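Local structure of beta-glucuronidase (uncultured Clostridium sp., 6U7J) at residues G305-S310 with T339-Y344; W551-F556 with G571-E576. The protein hydrolyses beta-D-glucuronosides to free glucuronic acid and the aglycone, and probably belongs to the gut microbial enzymes that reactivate conjugated estrogens. All blocks are in the same frame, centred on the assembly; numbering follows the deposited sequence.

Contact 1 (G305-S310 with T339-Y344); sequences GKHEDS and TSHYPY
Glu308 lies along the Tyr344 ring, the two side chains running past each other in opposite directions. Glu308 CB rests 4.1 Å from Tyr342 CE2. Glu308 CG stands over one face of the Tyr344 ring, near the rim, 4.1 Å from the centroid in a CH-pi contact. CD follows alongside CD1 and CA of Tyr344, with the carboxylate plane only 14° from the ring plane. At the tip, Glu308 OE2 reaches 3.4 Å from Tyr344 CB and accepts the amide of Ala345, while OE1 forms a salt bridge with Arg186, so both oxygens of this partly exposed acid are occupied. On the opposite face of Tyr344, Thr339 CB sits over the ring centre, 3.6 Å above the plane; the phenol is thus held between Glu308 of the other segment and Thr339 of its own.

Tyr342 carries the polar part. Its CG occupies the crowded position between backbone N and carbonyl carbon, which swings the hydroxyl toward 305-310. There Tyr342 OH meets His307 ND1 in a nearly straight (167°), very short hydrogen bond of 2.4 Å and accepts Glu308 N at 2.9 Å. A further bond to Lys315 NZ gives this buried oxygen three partners. His307 and Tyr342 meet rim to rim, and His341 CD2 comes 3.9 Å from His307 CE1 to complete an aromatic cluster; His341 ND1 is itself held by Glu362.

A type II turn, Thr339 to Tyr342, shapes the second segment. These are the loops following two adjacent parallel strands of a TIM barrel, at the strand ends where such barrels carry their active sites.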
loop_
_atom_site.group_PDB
_atom_site.type_symbol
_atom_site.label_atom_id
_atom_site.label_comp_id
_atom_site.label_asym_id
_atom_site.label_seq_id
_atom_site.Cartn_x
_atom_site.Cartn_y
_atom_site.Cartn_z
ATOM N N GLY B 305 24.382 1.652 -9.101
ATOM C CA GLY B 305 24.269 0.529 -10.018
ATOM C C GLY B 305 22.802 0.384 -10.407
ATOM O O GLY B 305 21.903 0.623 -9.600
ATOM N N LYS B 306 22.559 0.041 -11.674
ATOM C CA LYS B 306 21.182 -0.089 -12.133
ATOM C C LYS B 306 20.857 -1.556 -12.451
ATOM O O LYS B 306 21.503 -2.483 -11.944
ATOM C CB LYS B 306 20.953 0.851 -13.330
ATOM C CG LYS B 306 20.979 2.358 -12.983
ATOM C CD LYS B 306 20.865 3.259 -14.243
ATOM C CE LYS B 306 19.414 3.681 -14.529
ATOM N NZ LYS B 306 18.466 2.510 -14.706
ATOM N N HIS B 307 19.834 -1.762 -13.263
ATOM C CA HIS B 307 19.518 -3.061 -13.839
ATOM C C HIS B 307 18.701 -2.767 -15.075
ATOM O O HIS B 307 18.109 -1.691 -15.196
ATOM C CB HIS B 307 18.722 -3.962 -12.882
ATOM C CG HIS B 307 19.549 -4.982 -12.158
ATOM N ND1 HIS B 307 20.285 -5.955 -12.810
ATOM C CD2 HIS B 307 19.734 -5.196 -10.831
ATOM C CE1 HIS B 307 20.907 -6.703 -11.915
ATOM N NE2 HIS B 307 20.593 -6.261 -10.708
ATOM N N GLU B 308 18.685 -3.713 -16.005
ATOM C CA GLU B 308 17.731 -3.645 -17.102
ATOM C C GLU B 308 16.526 -4.455 -16.642
ATOM O O GLU B 308 16.547 -5.693 -16.628
ATOM C CB GLU B 308 18.353 -4.128 -18.410
ATOM C CG GLU B 308 19.339 -3.079 -18.972
ATOM C CD GLU B 308 19.861 -3.424 -20.367
ATOM O OE1 GLU B 308 20.176 -4.617 -20.616
ATOM O OE2 GLU B 308 19.948 -2.492 -21.212
ATOM N N ASP B 309 15.487 -3.739 -16.222
ATOM C CA ASP B 309 14.344 -4.316 -15.525
ATOM C C ASP B 309 13.222 -3.291 -15.480
ATOM O O ASP B 309 13.469 -2.129 -15.129
ATOM C CB ASP B 309 14.725 -4.742 -14.099
ATOM C CG ASP B 309 13.522 -5.163 -13.273
ATOM O OD1 ASP B 309 12.772 -4.286 -12.798
ATOM O OD2 ASP B 309 13.316 -6.376 -13.094
ATOM N N SER B 310 12.003 -3.700 -15.832
ATOM C CA SER B 310 10.814 -2.880 -15.622
ATOM C C SER B 310 9.604 -3.796 -15.673
ATOM O O SER B 310 9.716 -4.979 -16.002
ATOM C CB SER B 310 10.692 -1.756 -16.654
ATOM O OG SER B 310 10.546 -2.302 -17.953
ATOM N N THR B 339 26.906 -0.393 -14.952
ATOM C CA THR B 339 26.020 -1.308 -15.671
ATOM C C THR B 339 25.977 -2.648 -14.917
ATOM O O THR B 339 26.424 -3.687 -15.396
ATOM C CB THR B 339 26.446 -1.500 -17.121
ATOM O OG1 THR B 339 27.552 -2.395 -17.196
ATOM C CG2 THR B 339 26.821 -0.169 -17.753
ATOM N N SER B 340 25.384 -2.612 -13.703
ATOM C CA SER B 340 25.492 -3.672 -12.735
ATOM C C SER B 340 25.050 -5.007 -13.317
ATOM O O SER B 340 23.886 -5.219 -13.659
ATOM C CB SER B 340 24.742 -3.359 -11.418
ATOM O OG SER B 340 23.549 -2.637 -11.657
ATOM N N HIS B 341 26.072 -5.828 -13.536
ATOM C CA HIS B 341 26.189 -7.266 -13.637
ATOM C C HIS B 341 26.043 -7.749 -15.058
ATOM O O HIS B 341 26.018 -8.937 -15.281
ATOM C CB HIS B 341 25.310 -8.019 -12.658
ATOM C CG HIS B 341 25.298 -7.399 -11.280
ATOM N ND1 HIS B 341 26.382 -6.695 -10.785
ATOM C CD2 HIS B 341 24.365 -7.403 -10.289
ATOM C CE1 HIS B 341 26.097 -6.253 -9.577
ATOM N NE2 HIS B 341 24.890 -6.682 -9.246
ATOM N N TYR B 342 26.024 -6.846 -16.041
ATOM C CA TYR B 342 26.036 -7.187 -17.465
ATOM C C TYR B 342 26.048 -5.907 -18.290
ATOM O O TYR B 342 25.630 -4.849 -17.807
ATOM C CB TYR B 342 24.794 -8.033 -17.825
ATOM C CG TYR B 342 23.542 -7.544 -17.148
ATOM C CD1 TYR B 342 23.060 -8.148 -15.984
ATOM C CD2 TYR B 342 22.837 -6.470 -17.653
ATOM C CE1 TYR B 342 21.913 -7.674 -15.337
ATOM C CE2 TYR B 342 21.695 -5.988 -17.013
ATOM C CZ TYR B 342 21.237 -6.594 -15.856
ATOM O OH TYR B 342 20.106 -6.108 -15.245
ATOM N N PRO B 343 26.511 -5.986 -19.530
ATOM C CA PRO B 343 26.411 -4.823 -20.423
ATOM C C PRO B 343 24.959 -4.454 -20.715
ATOM O O PRO B 343 24.092 -5.320 -20.828
ATOM C CB PRO B 343 27.131 -5.291 -21.706
ATOM C CG PRO B 343 28.039 -6.392 -21.247
ATOM C CD PRO B 343 27.352 -7.064 -20.089
ATOM N N TYR B 344 24.706 -3.161 -20.849
ATOM C CA TYR B 344 23.387 -2.670 -21.192
ATOM C C TYR B 344 23.279 -2.495 -22.708
ATOM O O TYR B 344 24.260 -2.628 -23.446
ATOM C CB TYR B 344 23.094 -1.344 -20.473
ATOM C CG TYR B 344 22.969 -1.444 -18.950
ATOM C CD1 TYR B 344 23.005 -2.684 -18.303
ATOM C CD2 TYR B 344 22.814 -0.294 -18.164
ATOM C CE1 TYR B 344 22.888 -2.782 -16.919
ATOM C CE2 TYR B 344 22.706 -0.374 -16.770
ATOM C CZ TYR B 344 22.740 -1.621 -16.155
ATOM O OH TYR B 344 22.638 -1.719 -14.780
#

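Contact 2 (W551-F556 with G571-E576)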
loop_
_atom_site.group_PDB
_atom_site.type_symbol
_atom_site.label_atom_id
_atom_site.label_comp_id
_atom_site.label_asym_id
_atom_site.label_seq_id
_atom_site.Cartn_x
_atom_site.Cartn_y
_atom_site.Cartn_z
ATOM N N TRP B 551 22.826 1.276 -3.735
ATOM C CA TRP B 551 22.355 0.110 -4.458
ATOM C C TRP B 551 20.852 0.149 -4.633
ATOM O O TRP B 551 20.091 0.349 -3.674
ATOM C CB TRP B 551 22.730 -1.223 -3.836
ATOM C CG TRP B 551 22.092 -2.357 -4.649
ATOM C CD1 TRP B 551 21.177 -3.270 -4.209
ATOM C CD2 TRP B 551 22.294 -2.642 -6.050
ATOM N NE1 TRP B 551 20.822 -4.125 -5.233
ATOM C CE2 TRP B 551 21.496 -3.768 -6.369
ATOM C CE3 TRP B 551 23.100 -2.082 -7.051
ATOM C CZ2 TRP B 551 21.472 -4.337 -7.645
ATOM C CZ3 TRP B 551 23.076 -2.648 -8.335
ATOM C CH2 TRP B 551 22.267 -3.762 -8.617
ATOM N N ALA B 552 20.465 -0.111 -5.878
ATOM C CA ALA B 552 19.143 -0.095 -6.450
ATOM C C ALA B 552 18.760 1.354 -6.683
ATOM O O ALA B 552 18.375 2.094 -5.766
ATOM C CB ALA B 552 18.163 -0.876 -5.596
ATOM N N PHE B 553 19.005 1.768 -7.925
ATOM C CA PHE B 553 18.282 2.877 -8.524
ATOM C C PHE B 553 16.779 2.683 -8.354
ATOM O O PHE B 553 16.077 3.576 -7.867
ATOM C CB PHE B 553 18.667 2.975 -10.006
ATOM C CG PHE B 553 17.933 4.030 -10.755
ATOM C CD1 PHE B 553 16.921 3.687 -11.641
ATOM C CD2 PHE B 553 18.249 5.373 -10.573
ATOM C CE1 PHE B 553 16.229 4.667 -12.333
ATOM C CE2 PHE B 553 17.560 6.367 -11.257
ATOM C CZ PHE B 553 16.554 6.014 -12.146
ATOM N N ALA B 554 16.276 1.503 -8.732
ATOM C CA ALA B 554 14.851 1.200 -8.722
ATOM C C ALA B 554 14.623 -0.233 -8.255
ATOM O O ALA B 554 15.438 -1.126 -8.518
ATOM C CB ALA B 554 14.215 1.372 -10.121
ATOM N N ASP B 555 13.511 -0.439 -7.545
ATOM C CA ASP B 555 13.054 -1.783 -7.218
ATOM C C ASP B 555 13.074 -2.635 -8.487
ATOM O O ASP B 555 12.692 -2.166 -9.558
ATOM C CB ASP B 555 11.634 -1.725 -6.616
ATOM C CG ASP B 555 11.570 -0.951 -5.264
ATOM O OD1 ASP B 555 12.613 -0.735 -4.625
ATOM O OD2 ASP B 555 10.457 -0.554 -4.829
ATOM N N PHE B 556 13.561 -3.874 -8.380
ATOM C CA PHE B 556 13.688 -4.762 -9.541
ATOM C C PHE B 556 13.376 -6.194 -9.133
ATOM O O PHE B 556 13.361 -6.537 -7.948
ATOM C CB PHE B 556 15.092 -4.694 -10.159
ATOM C CG PHE B 556 16.182 -5.138 -9.231
ATOM C CD1 PHE B 556 16.595 -6.476 -9.209
ATOM C CD2 PHE B 556 16.827 -4.209 -8.400
ATOM C CE1 PHE B 556 17.606 -6.889 -8.345
ATOM C CE2 PHE B 556 17.849 -4.616 -7.537
ATOM C CZ PHE B 556 18.245 -5.951 -7.506
ATOM N N GLY B 571 15.494 -0.243 -4.036
ATOM C CA GLY B 571 15.370 0.918 -4.900
ATOM C C GLY B 571 15.177 2.228 -4.147
ATOM O O GLY B 571 14.450 2.286 -3.144
ATOM N N ILE B 572 15.873 3.274 -4.603
ATOM C CA ILE B 572 15.579 4.637 -4.177
ATOM C C ILE B 572 14.307 5.108 -4.863
ATOM O O ILE B 572 13.556 5.924 -4.316
ATOM C CB ILE B 572 16.785 5.557 -4.481
ATOM C CG1 ILE B 572 17.899 5.359 -3.448
ATOM C CG2 ILE B 572 16.411 7.012 -4.471
ATOM C CD1 ILE B 572 17.397 5.211 -2.000
ATOM N N PHE B 573 14.036 4.586 -6.059
ATOM C CA PHE B 573 12.784 4.782 -6.769
ATOM C C PHE B 573 12.006 3.464 -6.836
ATOM O O PHE B 573 12.571 2.369 -6.714
ATOM C CB PHE B 573 13.052 5.311 -8.185
ATOM C CG PHE B 573 13.742 6.647 -8.217
ATOM C CD1 PHE B 573 13.009 7.825 -8.138
ATOM C CD2 PHE B 573 15.128 6.726 -8.341
ATOM C CE1 PHE B 573 13.646 9.068 -8.166
ATOM C CE2 PHE B 573 15.779 7.961 -8.385
ATOM C CZ PHE B 573 15.034 9.136 -8.287
ATOM N N THR B 574 10.694 3.568 -7.018
ATOM C CA THR B 574 9.914 2.347 -7.204
ATOM C C THR B 574 10.207 1.758 -8.581
ATOM O O THR B 574 10.890 2.373 -9.415
ATOM C CB THR B 574 8.424 2.630 -7.063
ATOM O OG1 THR B 574 8.004 3.458 -8.159
ATOM C CG2 THR B 574 8.123 3.351 -5.714
ATOM N N ARG B 575 9.675 0.551 -8.828
ATOM C CA ARG B 575 9.851 -0.044 -10.150
ATOM C C ARG B 575 9.211 0.835 -11.209
ATOM O O ARG B 575 9.651 0.844 -12.366
ATOM C CB ARG B 575 9.262 -1.461 -10.207
ATOM C CG ARG B 575 9.771 -2.316 -11.390
ATOM C CD ARG B 575 9.470 -3.786 -11.156
ATOM N NE ARG B 575 10.202 -4.708 -12.034
ATOM C CZ ARG B 575 9.693 -5.820 -12.542
ATOM N NH1 ARG B 575 8.429 -6.150 -12.293
ATOM N NH2 ARG B 575 10.448 -6.605 -13.299
ATOM N N GLU B 576 8.204 1.612 -10.820
ATOM C CA GLU B 576 7.509 2.509 -11.728
ATOM C C GLU B 576 8.104 3.920 -11.725
ATOM O O GLU B 576 7.459 4.862 -12.197
ATOM C CB GLU B 576 6.020 2.523 -11.380
ATOM C CG GLU B 576 5.348 1.121 -11.526
ATOM C CD GLU B 576 5.635 0.192 -10.344
ATOM O OE1 GLU B 576 5.900 0.695 -9.219
ATOM O OE2 GLU B 576 5.598 -1.043 -10.531
HETATM O O HOH W 1 8.460 -1.109 -6.709
#
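The Phe553 ring takes Phe573 CD2 on one face, near the rim and 3.8 Å above the plane. The two rings cross obliquely at 47°, and their closest carbons, CE2 of Phe553 and CE2 of Phe573, are 3.7 Å apart. Phe304 meets Phe553 edge-to-face, and Leu328 of helix 319-332 touches both phenylalanines. At the edge of the Phe573 ring, in its plane, lies the carbonyl oxygen of Phe553; at the edge of Phe556 lie Trp551 NE1 and Ala554 O. One face of the Trp551 indole carries Ala552 CB.

Backbone bonds join the segments. Phe553 O accepts Phe573 N at 2.9 Å and Phe573 O accepts Asp555 N at 3.1 Å, both donors in the carbonyl plane, forming a single beta bridge between Ala554 and Phe573. Ile572 N reaches Ala552 O from above its carbonyl plane, at 3.0 Å. Gly571 comes in close, its CA 3.4 Å from Ala552 CB.

Asp555 OD2 receives a bond from a water, 2.8 Å away, that in turn accepts Arg575 N; OD1 forms a salt bridge with Lys580. The extended Arg575 chain passes Asp555 O with its CG at 3.5 Å, and its guanidinium bonds Asp309, Asp311 and Tyr181. The single bridge ties together the two ends of the long loop between strand 545-551, the last of the TIM barrel, and helix 581-592.

How the contacts relate
Contact 1 closes before contact 2 opens along the chain, yet their centres are only about 12 Å apart because the barrel closes on itself. Strand 297-305 is flanked by the parallel strands 336-338 and 545-551, so the loops of contact 1 follow the first two barrel strands and contact 2 follows the last. They touch directly: the salt bridge between Asp309 and Arg575 joins one to the other, and Trp551 CZ3 packs on Ser340 OG. His307 also meets the rings of Trp551 and Phe556. The loop ends across the barrel's closure are therefore tied by charge and aromatic contacts, in the region where family 2 glycosidases probably bind their sugar.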